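Local coordinates for protein putative marr-family transcriptional repressor (Streptomyces coelicolor, PDB 3ZPL) that binds DNA as a two-fold symmetric dimer through winged helix-turn-helix motifs and thereby regulates transcription, at a contact of chain A with DNA and the interface of chains B and A. Numbering follows the deposited sequence. Chains: chain A/B, Putative marr-family transcriptional repressor.

Contact 1: a contact of chain A with DNA. Residues chain A 74-76, 86, 113. With nucleotides of chain C.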
loop_
_atom_site.group_PDB
_atom_site.type_symbol
_atom_site.label_atom_id
_atom_site.label_comp_id
_atom_site.label_asym_id
_atom_site.label_seq_id
_atom_site.Cartn_x
_atom_site.Cartn_y
_atom_site.Cartn_z
ATOM N N ARG A 74 6.244 8.668 22.086
ATOM C CA ARG A 74 7.559 8.070 22.011
ATOM C C ARG A 74 7.721 7.318 20.729
ATOM O O ARG A 74 6.745 6.797 20.191
ATOM C CB ARG A 74 7.809 7.164 23.208
ATOM C CG ARG A 74 8.228 7.996 24.397
ATOM C CD ARG A 74 8.313 7.160 25.638
ATOM N NE ARG A 74 9.286 6.097 25.485
ATOM C CZ ARG A 74 10.222 5.778 26.376
ATOM N NH1 ARG A 74 10.353 6.439 27.539
ATOM N NH2 ARG A 74 11.037 4.775 26.088
ATOM N N MET A 75 8.950 7.284 20.214
ATOM C CA MET A 75 9.222 6.772 18.856
ATOM C C MET A 75 8.548 5.436 18.582
ATOM O O MET A 75 7.807 5.297 17.616
ATOM C CB MET A 75 10.720 6.608 18.636
ATOM C CG MET A 75 11.525 7.889 18.802
ATOM S SD MET A 75 10.829 9.301 17.937
ATOM C CE MET A 75 11.339 8.945 16.261
ATOM N N THR A 76 8.782 4.455 19.446
ATOM C CA THR A 76 8.240 3.135 19.206
ATOM C C THR A 76 6.710 3.180 19.174
ATOM O O THR A 76 6.102 2.515 18.338
ATOM C CB THR A 76 8.732 2.103 20.240
ATOM O OG1 THR A 76 10.167 2.044 20.234
ATOM C CG2 THR A 76 8.196 0.732 19.902
ATOM N N ARG A 86 10.823 1.206 13.250
ATOM C CA ARG A 86 11.528 2.274 13.940
ATOM C C ARG A 86 12.511 2.982 13.015
ATOM O O ARG A 86 12.783 4.174 13.187
ATOM C CB ARG A 86 12.297 1.697 15.119
ATOM C CG ARG A 86 11.411 1.050 16.155
ATOM C CD ARG A 86 12.261 0.508 17.258
ATOM N NE ARG A 86 11.474 -0.011 18.364
ATOM C CZ ARG A 86 11.870 -0.983 19.177
ATOM N NH1 ARG A 86 13.040 -1.579 18.990
ATOM N NH2 ARG A 86 11.092 -1.360 20.180
ATOM N N GLY A 113 14.708 6.476 25.831
ATOM C CA GLY A 113 13.576 6.883 25.019
ATOM C C GLY A 113 13.703 8.267 24.413
ATOM O O GLY A 113 14.441 9.121 24.915
ATOM P P DG C 4 11.040 -1.301 24.142
ATOM O OP1 DG C 4 9.882 -0.777 24.914
ATOM O OP2 DG C 4 10.818 -2.120 22.922
ATOM O "O5'" DG C 4 11.956 -0.062 23.742
ATOM C "C5'" DG C 4 12.328 0.913 24.724
ATOM C "C4'" DG C 4 13.176 1.971 24.064
ATOM O "O4'" DG C 4 14.444 1.398 23.671
ATOM C "C3'" DG C 4 12.551 2.557 22.794
ATOM O "O3'" DG C 4 12.450 3.964 22.985
ATOM C "C2'" DG C 4 13.477 2.108 21.672
ATOM C "C1'" DG C 4 14.795 1.850 22.373
ATOM N N9 DG C 4 15.623 0.820 21.754
ATOM C C8 DG C 4 15.203 -0.415 21.316
ATOM N N7 DG C 4 16.176 -1.154 20.852
ATOM C C5 DG C 4 17.302 -0.350 20.963
ATOM C C6 DG C 4 18.650 -0.605 20.603
ATOM O O6 DG C 4 19.135 -1.630 20.107
ATOM N N1 DG C 4 19.475 0.474 20.907
ATOM C C2 DG C 4 19.058 1.651 21.477
ATOM N N2 DG C 4 20.008 2.574 21.677
ATOM N N3 DG C 4 17.799 1.911 21.801
ATOM C C4 DG C 4 16.981 0.870 21.526
ATOM P P DA C 5 11.773 4.881 21.886
ATOM O OP1 DA C 5 11.538 6.221 22.494
ATOM O OP2 DA C 5 10.634 4.135 21.269
ATOM O "O5'" DA C 5 12.958 5.042 20.852
ATOM C "C5'" DA C 5 14.169 5.663 21.284
ATOM C "C4'" DA C 5 15.258 5.491 20.254
ATOM O "O4'" DA C 5 15.589 4.103 20.059
ATOM C "C3'" DA C 5 14.956 6.001 18.849
ATOM O "O3'" DA C 5 15.363 7.366 18.720
ATOM C "C2'" DA C 5 15.742 5.048 17.952
ATOM C "C1'" DA C 5 16.435 4.116 18.940
ATOM N N9 DA C 5 16.656 2.734 18.505
ATOM C C8 DA C 5 15.754 1.708 18.356
ATOM N N7 DA C 5 16.288 0.592 17.914
ATOM C C5 DA C 5 17.636 0.901 17.776
ATOM C C6 DA C 5 18.741 0.148 17.344
ATOM N N6 DA C 5 18.667 -1.131 16.966
ATOM N N1 DA C 5 19.940 0.764 17.299
ATOM C C2 DA C 5 20.016 2.051 17.662
ATOM N N3 DA C 5 19.052 2.863 18.091
ATOM C C4 DA C 5 17.873 2.221 18.123
#
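The winged helix-turn-helix motif of the MarR fold meets the DNA backbone here: A:Thr76 in the first turn of helix 75-82 and A:Arg86 at the start of the recognition helix 86-98 face the phosphates of DA5 and DG4 in chain C. The backbone N of A:Thr76 donates a hydrogen bond to the phosphate oxygen OP2 of DA5 (2.6 Å, 148° at the hydrogen). Lying at the amino end of its helix, this N-H would probably add the favourable end of the helix dipole to the phosphate's surroundings. The hydroxyl OG1 of A:Thr76 is beside the same oxygen, but is modelled too near it for its geometry to be trusted. A:Arg86 runs extended from CG to NE, which carries its guanidinium past A:Thr76 to the neighbouring phosphate. There NH2 forms a salt bridge with OP2 of DG4 at 2.9 Å, poorly directed as a hydrogen bond. NE is 3.1 Å from OG1 of A:Thr76 in another weak bond, through which the threonine may help hold the guanidinium. NH1 points at the base instead, 3.4 Å from C8 of DG4. On the other oxygen of the DA5 phosphate, A:Arg74 makes a long salt bridge, NE to OP1 at 3.7 Å. CA of A:Gly113, at the end of the wing loop between strands 102-106 and 114-118, lies above one face of its guanidinium. That same CA is 3.3 Å from OP1 of DA5.

Contact 2: the interface of chains B and A. Residues chain B 33, 153, 157; chain A 32-33, 36-37, 157.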
loop_
_atom_site.group_PDB
_atom_site.type_symbol
_atom_site.label_atom_id
_atom_site.label_comp_id
_atom_site.label_asym_id
_atom_site.label_seq_id
_atom_site.Cartn_x
_atom_site.Cartn_y
_atom_site.Cartn_z
ATOM N N TYR B 33 -8.485 0.565 7.691
ATOM C CA TYR B 33 -8.032 0.313 6.320
ATOM C C TYR B 33 -6.531 0.578 6.186
ATOM O O TYR B 33 -5.774 -0.296 5.787
ATOM C CB TYR B 33 -8.783 1.142 5.292
ATOM C CG TYR B 33 -8.186 0.992 3.916
ATOM C CD1 TYR B 33 -8.446 -0.133 3.140
ATOM C CD2 TYR B 33 -7.313 1.956 3.404
ATOM C CE1 TYR B 33 -7.879 -0.292 1.886
ATOM C CE2 TYR B 33 -6.737 1.806 2.155
ATOM C CZ TYR B 33 -7.021 0.679 1.398
ATOM O OH TYR B 33 -6.461 0.512 0.144
ATOM N N LEU B 153 -15.914 -7.634 0.180
ATOM C CA LEU B 153 -14.606 -7.013 -0.074
ATOM C C LEU B 153 -14.395 -6.676 -1.548
ATOM O O LEU B 153 -14.002 -5.559 -1.885
ATOM C CB LEU B 153 -13.490 -7.962 0.362
ATOM C CG LEU B 153 -12.027 -7.557 0.164
ATOM C CD1 LEU B 153 -11.758 -6.183 0.727
ATOM C CD2 LEU B 153 -11.080 -8.567 0.795
ATOM N N MET B 157 -13.807 -3.001 -3.191
ATOM C CA MET B 157 -12.559 -2.537 -3.768
ATOM C C MET B 157 -12.755 -2.212 -5.244
ATOM O O MET B 157 -12.209 -1.237 -5.729
ATOM C CB MET B 157 -11.446 -3.553 -3.546
ATOM C CG MET B 157 -11.109 -3.805 -2.075
ATOM S SD MET B 157 -10.768 -2.333 -1.092
ATOM C CE MET B 157 -9.059 -1.943 -1.437
ATOM N N SER A 32 -8.854 -7.162 -7.343
ATOM C CA SER A 32 -9.483 -5.850 -7.212
ATOM C C SER A 32 -9.059 -5.131 -5.928
ATOM O O SER A 32 -8.971 -3.899 -5.907
ATOM C CB SER A 32 -11.005 -5.940 -7.343
ATOM O OG SER A 32 -11.571 -6.683 -6.279
ATOM N N TYR A 33 -8.754 -5.883 -4.880
ATOM C CA TYR A 33 -8.115 -5.283 -3.717
ATOM C C TYR A 33 -6.782 -4.650 -4.107
ATOM O O TYR A 33 -6.565 -3.462 -3.860
ATOM C CB TYR A 33 -7.887 -6.285 -2.585
ATOM C CG TYR A 33 -7.065 -5.674 -1.469
ATOM C CD1 TYR A 33 -7.643 -4.817 -0.535
ATOM C CD2 TYR A 33 -5.701 -5.926 -1.368
ATOM C CE1 TYR A 33 -6.887 -4.235 0.484
ATOM C CE2 TYR A 33 -4.933 -5.353 -0.359
ATOM C CZ TYR A 33 -5.528 -4.509 0.569
ATOM O OH TYR A 33 -4.768 -3.942 1.567
ATOM N N ALA A 36 -7.109 -1.422 -6.251
ATOM C CA ALA A 36 -7.675 -0.333 -5.480
ATOM C C ALA A 36 -6.617 0.260 -4.587
ATOM O O ALA A 36 -6.371 1.475 -4.616
ATOM C CB ALA A 36 -8.843 -0.847 -4.657
ATOM N N ALA A 37 -5.999 -0.598 -3.779
ATOM C CA ALA A 37 -4.991 -0.140 -2.820
ATOM C C ALA A 37 -3.851 0.585 -3.514
ATOM O O ALA A 37 -3.413 1.653 -3.056
ATOM C CB ALA A 37 -4.447 -1.295 -2.018
ATOM N N MET A 157 -11.330 -4.978 7.438
ATOM C CA MET A 157 -9.932 -4.582 7.548
ATOM C C MET A 157 -9.414 -4.812 8.965
ATOM O O MET A 157 -8.301 -5.278 9.138
ATOM C CB MET A 157 -9.728 -3.141 7.093
ATOM C CG MET A 157 -10.077 -2.902 5.626
ATOM S SD MET A 157 -9.239 -3.994 4.446
ATOM C CE MET A 157 -10.100 -3.489 2.966
#
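A:Met157 lays its thioether alongside B:Tyr33, and its methyl meets the edge of the tyrosine ring in the ring plane, CE to CD1 at 3.7 Å. From another direction CD1 of B:Leu153 reaches the same methyl, 3.9 Å from CE of A:Met157, its side chain crossing the methionine at about a right angle. The two-fold mate repeats the pairing with a different methyl setting. In B:Met157 the last torsion is folded (chi3 -82°, against 173° in A:Met157), which places CE between CD1 of A:Tyr33 and CB of A:Ala36, 3.4 Å from the latter. Nearer the backbone, CB of B:Met157 rests 3.4 Å from the carbonyl O of A:Ser32. The phenol of B:Tyr33 crosses to helix 24-51 of chain A, where OH lies 3.4 Å from CA of A:Ala37. Replacing B:Tyr33 by an alanine is likely to leave the methyl of A:Met157 without its ring edge and to open a gap beside A:Ala37. Further out, A:Ala37 sets its own CB above one face of A:Tyr33, near the rim, backing that ring within chain A. Helices 24-51 and 147-164 and their counterparts thus pack through tyrosine, methionine and small residues, forming a largely hydrophobic part of the interface that joins the two subunits of the MarR dimer.

Contact 3: the interface of chains B and A. Residues chain B 22, 26, 29-30; chain A 142, 150, 153-154.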
loop_
_atom_site.group_PDB
_atom_site.type_symbol
_atom_site.label_atom_id
_atom_site.label_comp_id
_atom_site.label_asym_id
_atom_site.label_seq_id
_atom_site.Cartn_x
_atom_site.Cartn_y
_atom_site.Cartn_z
ATOM N N LEU B 22 -16.150 13.988 8.187
ATOM C CA LEU B 22 -16.203 12.538 8.372
ATOM C C LEU B 22 -16.708 12.187 9.739
ATOM O O LEU B 22 -16.185 12.678 10.730
ATOM C CB LEU B 22 -14.821 11.902 8.193
ATOM C CG LEU B 22 -14.574 11.155 6.900
ATOM C CD1 LEU B 22 -14.877 12.035 5.695
ATOM C CD2 LEU B 22 -13.136 10.658 6.894
ATOM N N GLU B 26 -16.694 6.647 10.391
ATOM C CA GLU B 26 -15.951 6.666 9.122
ATOM C C GLU B 26 -14.463 6.843 9.335
ATOM O O GLU B 26 -13.652 6.131 8.747
ATOM C CB GLU B 26 -16.484 7.763 8.207
ATOM C CG GLU B 26 -17.870 7.485 7.620
ATOM C CD GLU B 26 -18.442 8.697 6.904
ATOM O OE1 GLU B 26 -18.325 9.819 7.450
ATOM O OE2 GLU B 26 -18.993 8.555 5.790
ATOM N N VAL B 29 -13.072 3.511 10.332
ATOM C CA VAL B 29 -13.005 2.593 9.193
ATOM C C VAL B 29 -11.728 2.897 8.427
ATOM O O VAL B 29 -10.927 2.002 8.174
ATOM C CB VAL B 29 -14.230 2.743 8.260
ATOM C CG1 VAL B 29 -13.993 2.058 6.919
ATOM C CG2 VAL B 29 -15.473 2.171 8.939
ATOM N N TRP B 30 -11.547 4.173 8.096
ATOM C CA TRP B 30 -10.377 4.623 7.354
ATOM C C TRP B 30 -9.074 4.234 8.043
ATOM O O TRP B 30 -8.173 3.697 7.418
ATOM C CB TRP B 30 -10.446 6.136 7.153
ATOM C CG TRP B 30 -9.311 6.689 6.368
ATOM C CD1 TRP B 30 -8.404 7.613 6.779
ATOM C CD2 TRP B 30 -8.946 6.337 5.032
ATOM N NE1 TRP B 30 -7.493 7.863 5.782
ATOM C CE2 TRP B 30 -7.814 7.099 4.693
ATOM C CE3 TRP B 30 -9.471 5.451 4.084
ATOM C CZ2 TRP B 30 -7.202 7.010 3.454
ATOM C CZ3 TRP B 30 -8.858 5.366 2.841
ATOM C CH2 TRP B 30 -7.731 6.139 2.542
ATOM N N PHE A 142 -15.598 7.157 0.678
ATOM C CA PHE A 142 -16.850 7.171 1.465
ATOM C C PHE A 142 -18.085 7.655 0.718
ATOM O O PHE A 142 -19.161 7.092 0.881
ATOM C CB PHE A 142 -16.641 7.925 2.772
ATOM C CG PHE A 142 -15.661 7.240 3.684
ATOM C CD1 PHE A 142 -16.055 6.151 4.449
ATOM C CD2 PHE A 142 -14.352 7.658 3.750
ATOM C CE1 PHE A 142 -15.169 5.513 5.286
ATOM C CE2 PHE A 142 -13.455 7.022 4.589
ATOM C CZ PHE A 142 -13.863 5.946 5.352
ATOM N N GLN A 150 -19.621 0.594 4.305
ATOM C CA GLN A 150 -18.680 1.267 5.191
ATOM C C GLN A 150 -18.540 0.457 6.470
ATOM O O GLN A 150 -17.426 0.208 6.919
ATOM C CB GLN A 150 -19.157 2.670 5.518
ATOM C CG GLN A 150 -19.135 3.602 4.328
ATOM C CD GLN A 150 -19.609 5.000 4.680
ATOM O OE1 GLN A 150 -19.721 5.347 5.851
ATOM N NE2 GLN A 150 -19.852 5.820 3.659
ATOM N N LEU A 153 -16.615 -2.800 5.367
ATOM C CA LEU A 153 -15.189 -2.521 5.143
ATOM C C LEU A 153 -14.377 -2.521 6.439
ATOM O O LEU A 153 -13.332 -3.163 6.527
ATOM C CB LEU A 153 -15.029 -1.155 4.488
ATOM C CG LEU A 153 -13.631 -0.635 4.167
ATOM C CD1 LEU A 153 -12.821 -1.653 3.417
ATOM C CD2 LEU A 153 -13.687 0.658 3.362
ATOM N N GLY A 154 -14.863 -1.793 7.445
ATOM C CA GLY A 154 -14.152 -1.660 8.711
ATOM C C GLY A 154 -14.063 -2.950 9.488
ATOM O O GLY A 154 -13.027 -3.252 10.074
#
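A weak intrachain hydrogen bond, from the amide NE2 of A:Gln150 to the backbone O of A:Phe142 (3.1 Å), ties together two residues that both press on B:Glu26 across the MarR-family dimer interface. The bond bridges the end of helix 120-142 and the start of helix 147-164, and may steady the amide where it meets the glutamate. The B:Glu26 side chain passes aslant by the A:Gln150 amide, carboxylate and amide planes 29° apart. The carboxylate oxygen OE2 of B:Glu26 is 3.3 Å from OE1 of A:Gln150 as modelled, close without being a bond, and the aliphatic CG of B:Glu26 also borders that amide oxygen. The A:Phe142 side chain runs antiparallel alongside B:Glu26, with the carboxylate tilted 62° from the ring. CB of B:Glu26 sits above one ring face, toward the rim. At the far end of the ring CZ is 3.4 Å from the backbone O of B:Glu26. CB of B:Trp30 approaches at the ring edge, in plane, 3.9 Å from CZ of A:Phe142, while B:Leu22 borders the ring more distantly. One turn along from B:Glu26, B:Val29 divides its methyls. CG1, set anti to the backbone N (chi1 166°), faces the isobutyl group of A:Leu153, 3.8 Å from its CD2. CG2 lies against the backbone of helix 147-164, 3.4 Å from O of A:Gln150 and beside CA of A:Gly154.

Contacts 2 and 3 belong to one dimer interface, their C-alpha centres about 12 Å apart. Both use helix 24-52 of chain B, where B:Val29 and B:Tyr33 are a turn apart, and helix 147-164 of chain A; residue 153 serves contact 3 from chain A and contact 2 from chain B. The C-alpha centre of contact 1 lies about 30 Å from that of contact 2 and about 28 Å from that of contact 3, on strand 72-74, helices 75-82 and 86-98 and the wing loop, none of which enters the other two. In these contacts dimerisation and DNA binding draw on separate elements, and the interface probably fixes the spacing of the two winged helix-turn-helix motifs.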